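Local coordinates for protein ACDH-11, isoform b (Caenorhabditis elegans, PDB 4Y9J) that belongs to the acyl-CoA dehydrogenase family of flavoproteins and, as a tetramer, binds flavin-adenine dinucleotide, at residues I111-Y115 / T149-K154; C203-V208 / L235-V239. One frame throughout, in Å; residues are numbered along the deposited sequence.

Contact 1: I111-Y115 / T149-K154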
ATOM      1  N   ILE B 111     -30.405  17.934   2.614  1.00 39.71           N
ATOM      2  CA  ILE B 111     -30.628  19.084   1.727  1.00 38.79           C
ATOM      3  C   ILE B 111     -32.122  19.446   1.705  1.00 41.46           C
ATOM      4  O   ILE B 111     -32.470  20.621   1.871  1.00 41.32           O
ATOM      5  CB  ILE B 111     -30.216  18.786   0.256  1.00 39.86           C
ATOM      6  CG1 ILE B 111     -28.758  18.302   0.204  1.00 39.67           C
ATOM      7  CG2 ILE B 111     -30.364  20.049  -0.630  1.00 41.91           C
ATOM      8  CD1 ILE B 111     -27.807  19.193   0.931  1.00 37.55           C
ATOM      9  N   SER B 112     -33.000  18.467   1.490  1.00 41.18           N
ATOM     10  CA  SER B 112     -34.415  18.748   1.273  1.00 42.43           C
ATOM     11  C   SER B 112     -35.058  19.548   2.353  1.00 40.25           C
ATOM     12  O   SER B 112     -35.954  20.357   2.096  1.00 42.64           O
ATOM     13  CB  SER B 112     -35.261  17.441   1.124  1.00 46.80           C
ATOM     14  OG  SER B 112     -34.471  16.526   0.420  1.00 57.47           O
ATOM     15  N   ILE B 113     -34.757  19.202   3.582  1.00 41.37           N
ATOM     16  CA  ILE B 113     -35.366  19.879   4.730  1.00 43.28           C
ATOM     17  C   ILE B 113     -35.172  21.401   4.583  1.00 43.60           C
ATOM     18  O   ILE B 113     -36.111  22.166   4.863  1.00 46.57           O
ATOM     19  CB  ILE B 113     -34.842  19.289   6.077  1.00 43.35           C
ATOM     20  CG1 ILE B 113     -35.465  17.899   6.330  1.00 45.41           C
ATOM     21  CG2 ILE B 113     -35.139  20.192   7.275  1.00 46.19           C
ATOM     22  CD1 ILE B 113     -34.653  17.047   7.297  1.00 45.81           C
ATOM     23  N   GLY B 114     -34.003  21.859   4.151  1.00 42.52           N
ATOM     24  CA  GLY B 114     -33.744  23.283   4.015  1.00 44.68           C
ATOM     25  C   GLY B 114     -34.617  24.049   3.052  1.00 45.16           C
ATOM     26  O   GLY B 114     -34.714  25.274   3.155  1.00 46.42           O
ATOM     27  N   TYR B 115     -35.274  23.325   2.143  1.00 44.51           N
ATOM     28  CA  TYR B 115     -36.083  23.908   1.073  1.00 45.79           C
ATOM     29  C   TYR B 115     -37.543  23.415   1.009  1.00 48.64           C
ATOM     30  O   TYR B 115     -38.246  23.768   0.074  1.00 50.88           O
ATOM     31  CB  TYR B 115     -35.425  23.679  -0.305  1.00 45.09           C
ATOM     32  CG  TYR B 115     -34.053  24.286  -0.365  1.00 43.88           C
ATOM     33  CD1 TYR B 115     -33.908  25.617  -0.713  1.00 43.77           C
ATOM     34  CD2 TYR B 115     -32.903  23.551  -0.034  1.00 40.72           C
ATOM     35  CE1 TYR B 115     -32.662  26.234  -0.675  1.00 42.39           C
ATOM     36  CE2 TYR B 115     -31.640  24.136  -0.047  1.00 38.63           C
ATOM     37  CZ  TYR B 115     -31.516  25.488  -0.411  1.00 39.56           C
ATOM     38  OH  TYR B 115     -30.293  26.125  -0.413  1.00 38.53           O
ATOM     39  N   THR B 149     -23.832  21.242  -2.268  1.00 29.38           N
ATOM     40  CA  THR B 149     -25.114  20.922  -2.873  1.00 31.48           C
ATOM     41  C   THR B 149     -26.140  21.981  -2.422  1.00 32.69           C
ATOM     42  O   THR B 149     -26.888  22.520  -3.244  1.00 33.28           O
ATOM     43  CB  THR B 149     -25.528  19.484  -2.525  1.00 31.08           C
ATOM     44  OG1 THR B 149     -24.536  18.562  -3.090  1.00 32.27           O
ATOM     45  CG2 THR B 149     -26.934  19.167  -2.929  1.00 33.56           C
ATOM     46  N   ASP B 150     -26.143  22.292  -1.137  1.00 33.39           N
ATOM     47  CA  ASP B 150     -27.055  23.310  -0.559  1.00 33.65           C
ATOM     48  C   ASP B 150     -26.749  24.667  -1.172  1.00 34.33           C
ATOM     49  O   ASP B 150     -27.621  25.372  -1.618  1.00 34.67           O
ATOM     50  CB  ASP B 150     -26.865  23.280   0.960  1.00 34.29           C
ATOM     51  CG  ASP B 150     -27.910  24.067   1.761  1.00 36.03           C
ATOM     52  OD1 ASP B 150     -28.728  24.762   1.143  1.00 39.03           O
ATOM     53  OD2 ASP B 150     -27.867  24.020   3.050  1.00 36.59           O
ATOM     54  N   GLY B 151     -25.473  24.973  -1.298  1.00 33.83           N
ATOM     55  CA  GLY B 151     -25.032  26.228  -1.868  1.00 34.63           C
ATOM     56  C   GLY B 151     -25.411  26.366  -3.333  1.00 35.19           C
ATOM     57  O   GLY B 151     -25.799  27.447  -3.763  1.00 35.28           O
ATOM     58  N   ALA B 152     -25.344  25.258  -4.081  1.00 31.93           N
ATOM     59  CA  ALA B 152     -25.772  25.228  -5.447  1.00 34.36           C
ATOM     60  C   ALA B 152     -27.260  25.498  -5.601  1.00 35.15           C
ATOM     61  O   ALA B 152     -27.664  26.258  -6.492  1.00 36.87           O
ATOM     62  CB  ALA B 152     -25.454  23.859  -6.102  1.00 35.75           C
ATOM     63  N   VAL B 153     -28.070  24.816  -4.789  1.00 35.03           N
ATOM     64  CA  VAL B 153     -29.535  25.081  -4.813  1.00 36.84           C
ATOM     65  C   VAL B 153     -29.835  26.559  -4.552  1.00 39.69           C
ATOM     66  O   VAL B 153     -30.624  27.176  -5.284  1.00 38.26           O
ATOM     67  CB  VAL B 153     -30.286  24.243  -3.819  1.00 36.54           C
ATOM     68  CG1 VAL B 153     -31.733  24.635  -3.829  1.00 38.90           C
ATOM     69  CG2 VAL B 153     -30.131  22.741  -4.122  1.00 35.16           C
ATOM     70  N   LYS B 154     -29.202  27.127  -3.513  1.00 39.01           N
ATOM     71  CA  LYS B 154     -29.419  28.499  -3.161  1.00 41.96           C
ATOM     72  C   LYS B 154     -29.012  29.408  -4.305  1.00 40.88           C
ATOM     73  O   LYS B 154     -29.688  30.384  -4.605  1.00 40.53           O
ATOM     74  CB  LYS B 154     -28.597  28.841  -1.907  1.00 43.45           C
ATOM     75  CG  LYS B 154     -28.759  30.275  -1.440  1.00 47.56           C
ATOM     76  CD  LYS B 154     -30.148  30.523  -0.934  1.00 53.85           C
ATOM     77  CE  LYS B 154     -30.216  31.974  -0.446  1.00 63.39           C
ATOM     78  NZ  LYS B 154     -30.818  32.101   0.894  1.00 61.88           N
TER
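From a loop whose residues 111-114 have helical backbone angles, Ile111 and Tyr115 lean on helix 143-158, where the CA atoms of Ile111 and Asp150 are 6.0 Å apart and those of Tyr115 and Val153 8.9 Å. Tyr115 makes most of the contact. Its OH donates to Asp150 OD1 at 2.6 Å, meeting that oxygen nearly end-on along its C-O bond, with ring and carboxylate planes turned 82° apart. The Asp150 side chain leaves the helix with CG anti to the backbone N (chi1 -169°), which carries the carboxylate across to the hydroxyl. Over one face of the same ring stands Val153 CG1, 3.6 Å from the centroid and 15° off the ring normal, a CH-pi contact. Lys154 CB touches Tyr115 OH at 3.5 Å, while the lysine ammonium group leads off to a salt bridge with Glu383. This is the helical N-terminal domain of the acyl-CoA dehydrogenase fold, in its AidB-like form, and the loop is part of the connection between helices 96-107 and 121-135. Helix 121-135 joins in through Arg125, which forms a salt bridge with Asp150 OD1 and a cation-pi contact with Tyr115, and through Gln128, bonded to Asp150 OD2. Both carboxylate oxygens thus have partners, and the positive charge of Arg125 probably stabilises the buried anion. At the 111 end of the segment, Ile111 is purely apolar: CG1 lies 3.7 Å from Thr149 CG2, the two side chains crossing at about a right angle, and Ile111 CG2 reaches Val153 CG2 at 4.4 Å.

Contact 2: C203-V208 / L235-V239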
ATOM      1  N   CYS B 203      -7.784  33.434 -11.295  1.00 38.19           N
ATOM      2  CA  CYS B 203      -8.493  32.593 -12.245  1.00 38.91           C
ATOM      3  C   CYS B 203      -7.977  32.811 -13.654  1.00 38.87           C
ATOM      4  O   CYS B 203      -8.036  33.918 -14.180  1.00 39.22           O
ATOM      5  CB  CYS B 203      -9.999  32.856 -12.177  1.00 40.42           C
ATOM      6  SG  CYS B 203     -10.964  31.853 -13.386  1.00 41.05           S
ATOM      7  N   ASP B 204      -7.524  31.723 -14.281  1.00 38.32           N
ATOM      8  CA  ASP B 204      -7.068  31.718 -15.679  1.00 39.02           C
ATOM      9  C   ASP B 204      -7.800  30.589 -16.464  1.00 39.74           C
ATOM     10  O   ASP B 204      -7.158  29.878 -17.298  1.00 40.32           O
ATOM     11  CB  ASP B 204      -5.560  31.449 -15.696  1.00 39.10           C
ATOM     12  CG  ASP B 204      -4.900  31.966 -16.932  1.00 41.35           C
ATOM     13  OD1 ASP B 204      -5.154  33.151 -17.317  1.00 44.59           O
ATOM     14  OD2 ASP B 204      -4.104  31.245 -17.532  1.00 43.90           O
ATOM     15  N   THR B 205      -9.123  30.473 -16.250  1.00 38.34           N
ATOM     16  CA  THR B 205      -9.978  29.638 -17.097  1.00 39.30           C
ATOM     17  C   THR B 205     -10.768  30.480 -18.039  1.00 40.72           C
ATOM     18  O   THR B 205     -11.269  31.544 -17.627  1.00 40.34           O
ATOM     19  CB  THR B 205     -10.872  28.784 -16.212  1.00 38.29           C
ATOM     20  OG1 THR B 205     -10.020  27.955 -15.429  1.00 38.15           O
ATOM     21  CG2 THR B 205     -11.822  27.931 -17.007  1.00 39.20           C
ATOM     22  N   TYR B 206     -10.864  30.030 -19.317  1.00 40.63           N
ATOM     23  CA  TYR B 206     -11.429  30.787 -20.407  1.00 43.31           C
ATOM     24  C   TYR B 206     -12.599  30.015 -20.971  1.00 43.79           C
ATOM     25  O   TYR B 206     -12.602  28.761 -20.950  1.00 44.38           O
ATOM     26  CB  TYR B 206     -10.374  31.087 -21.501  1.00 43.82           C
ATOM     27  CG  TYR B 206      -9.308  31.957 -20.920  1.00 42.81           C
ATOM     28  CD1 TYR B 206      -8.272  31.403 -20.195  1.00 41.03           C
ATOM     29  CD2 TYR B 206      -9.396  33.338 -20.994  1.00 44.06           C
ATOM     30  CE1 TYR B 206      -7.323  32.189 -19.570  1.00 42.13           C
ATOM     31  CE2 TYR B 206      -8.476  34.145 -20.373  1.00 44.09           C
ATOM     32  CZ  TYR B 206      -7.440  33.573 -19.644  1.00 44.06           C
ATOM     33  OH  TYR B 206      -6.478  34.344 -19.061  1.00 45.49           O
ATOM     34  N   ALA B 207     -13.594  30.755 -21.420  1.00 45.43           N
ATOM     35  CA  ALA B 207     -14.846  30.198 -21.938  1.00 45.90           C
ATOM     36  C   ALA B 207     -15.049  30.674 -23.352  1.00 48.67           C
ATOM     37  O   ALA B 207     -15.124  31.889 -23.607  1.00 50.32           O
ATOM     38  CB  ALA B 207     -16.021  30.643 -21.084  1.00 46.10           C
ATOM     39  N   VAL B 208     -15.152  29.722 -24.279  1.00 47.18           N
ATOM     40  CA  VAL B 208     -15.300  30.062 -25.661  1.00 49.83           C
ATOM     41  C   VAL B 208     -16.707  29.755 -26.111  1.00 50.62           C
ATOM     42  O   VAL B 208     -17.147  28.638 -26.015  1.00 50.44           O
ATOM     43  CB  VAL B 208     -14.312  29.295 -26.541  1.00 50.22           C
ATOM     44  CG1 VAL B 208     -14.603  29.553 -28.009  1.00 51.75           C
ATOM     45  CG2 VAL B 208     -12.885  29.723 -26.209  1.00 50.08           C
ATOM     46  N   LEU B 235     -16.172  29.408 -12.297  1.00 37.19           N
ATOM     47  CA  LEU B 235     -15.963  30.750 -12.858  1.00 40.14           C
ATOM     48  C   LEU B 235     -15.018  30.601 -13.995  1.00 39.56           C
ATOM     49  O   LEU B 235     -14.126  29.762 -13.892  1.00 37.88           O
ATOM     50  CB  LEU B 235     -15.276  31.613 -11.826  1.00 39.89           C
ATOM     51  CG  LEU B 235     -16.121  31.839 -10.578  1.00 42.17           C
ATOM     52  CD1 LEU B 235     -15.284  32.638  -9.571  1.00 44.90           C
ATOM     53  CD2 LEU B 235     -17.438  32.583 -10.867  1.00 45.01           C
ATOM     54  N   ALA B 236     -15.191  31.417 -15.025  1.00 39.97           N
ATOM     55  CA  ALA B 236     -14.302  31.511 -16.165  1.00 40.70           C
ATOM     56  C   ALA B 236     -14.397  32.869 -16.825  1.00 43.63           C
ATOM     57  O   ALA B 236     -15.352  33.602 -16.592  1.00 44.03           O
ATOM     58  CB  ALA B 236     -14.664  30.433 -17.185  1.00 41.82           C
ATOM     59  N   ARG B 237     -13.417  33.180 -17.671  1.00 43.87           N
ATOM     60  CA  ARG B 237     -13.370  34.405 -18.440  1.00 45.61           C
ATOM     61  C   ARG B 237     -13.817  34.207 -19.851  1.00 47.45           C
ATOM     62  O   ARG B 237     -13.232  33.425 -20.599  1.00 46.88           O
ATOM     63  CB  ARG B 237     -11.949  34.921 -18.485  1.00 45.62           C
ATOM     64  CG  ARG B 237     -11.362  35.193 -17.115  1.00 44.86           C
ATOM     65  CD  ARG B 237      -9.993  35.874 -17.180  1.00 45.36           C
ATOM     66  NE  ARG B 237      -9.451  35.844 -15.843  1.00 45.19           N
ATOM     67  CZ  ARG B 237      -9.726  36.711 -14.876  1.00 45.89           C
ATOM     68  NH1 ARG B 237     -10.493  37.805 -15.121  1.00 47.96           N
ATOM     69  NH2 ARG B 237      -9.222  36.486 -13.663  1.00 41.94           N
ATOM     70  N   ILE B 238     -14.844  34.968 -20.232  1.00 48.86           N
ATOM     71  CA  ILE B 238     -15.449  34.799 -21.509  1.00 50.56           C
ATOM     72  C   ILE B 238     -14.519  35.466 -22.496  1.00 51.34           C
ATOM     73  O   ILE B 238     -13.964  36.534 -22.202  1.00 52.09           O
ATOM     74  CB  ILE B 238     -16.876  35.400 -21.544  1.00 52.23           C
ATOM     75  CG1 ILE B 238     -17.791  34.462 -20.724  1.00 50.96           C
ATOM     76  CG2 ILE B 238     -17.312  35.573 -22.987  1.00 53.73           C
ATOM     77  CD1 ILE B 238     -19.266  34.751 -20.879  1.00 53.25           C
ATOM     78  N   VAL B 239     -14.281  34.784 -23.603  1.00 51.81           N
ATOM     79  CA  VAL B 239     -13.420  35.278 -24.673  1.00 54.63           C
ATOM     80  C   VAL B 239     -14.295  35.995 -25.713  1.00 59.41           C
ATOM     81  O   VAL B 239     -15.250  35.423 -26.203  1.00 58.31           O
ATOM     82  CB  VAL B 239     -12.712  34.094 -25.385  1.00 54.62           C
ATOM     83  CG1 VAL B 239     -11.816  34.607 -26.506  1.00 57.07           C
ATOM     84  CG2 VAL B 239     -11.922  33.244 -24.392  1.00 52.54           C
TER
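Arg237 lies obliquely across Tyr206, its parallel-strand neighbour, guanidinium and ring planes 49° apart. Aliphatic carbon does the touching: Arg237 CB and CD each come to 3.9 Å from the ring, CB at Tyr206 CD2 and CD at Tyr206 CE2. With CG anti to the carbonyl carbon (chi1 -59°) and the chain extended from CG to NE, the arginine runs past the ring to Cys203 and grips its carbonyl side-on. NE and NH2 both donate to Cys203 O at 2.9 Å, and the oxygen lies close to the guanidinium plane; NH2 sits on a lone pair, whereas NE is tilted 30° from the carbonyl plane. The hydroxyl of Tyr206 makes a very short bond to Asp204 OD1 in the ring plane. Val239 CG2 packs near that plane at the root of the side chain, 3.9 Å from Tyr206 CB. On the other face of the sheet, Ala207 CB meets Ala236 CB at 4.1 Å. Between the strands, Arg237 N binds Thr205 O, Ala207 N binds Arg237 O and Val239 N binds Ala207 O, the alternating pattern of a parallel pair in the beta domain of an acyl-CoA dehydrogenase. Asp204 also forms a salt bridge with Arg5 of a second subunit, which packs on Tyr206 too. Arg237 NH1 is bonded to the carbonyls of Leu246 and Gly248, and NH2 also to that of Ala200. The buried guanidinium thus binds four backbone carbonyls, whose partial charges, with the Asp204 carboxylate nearby but not touching, probably help to balance its own and hold its plane in place just after helix 199-202.

Both contacts are largely buried, but they differ in place and company. The centre of contact 1 is about 15 Å, and that of contact 2 about 28 Å, from the centre of the chain; contact 1 lies in the helical part and touches no other subunit, while contact 2 belongs to the beta domain and is reached by a second subunit. They share no helix or strand, and their nearest atoms are about 12 Å apart. In contact 1 one side-chain hydrogen bond and apolar packing join a loop to a helix, and the charge of Asp150 is met by side chains, Arg125 among them. In contact 2 main-chain bonds join two strands, and a buried arginine is met by backbone carbonyls.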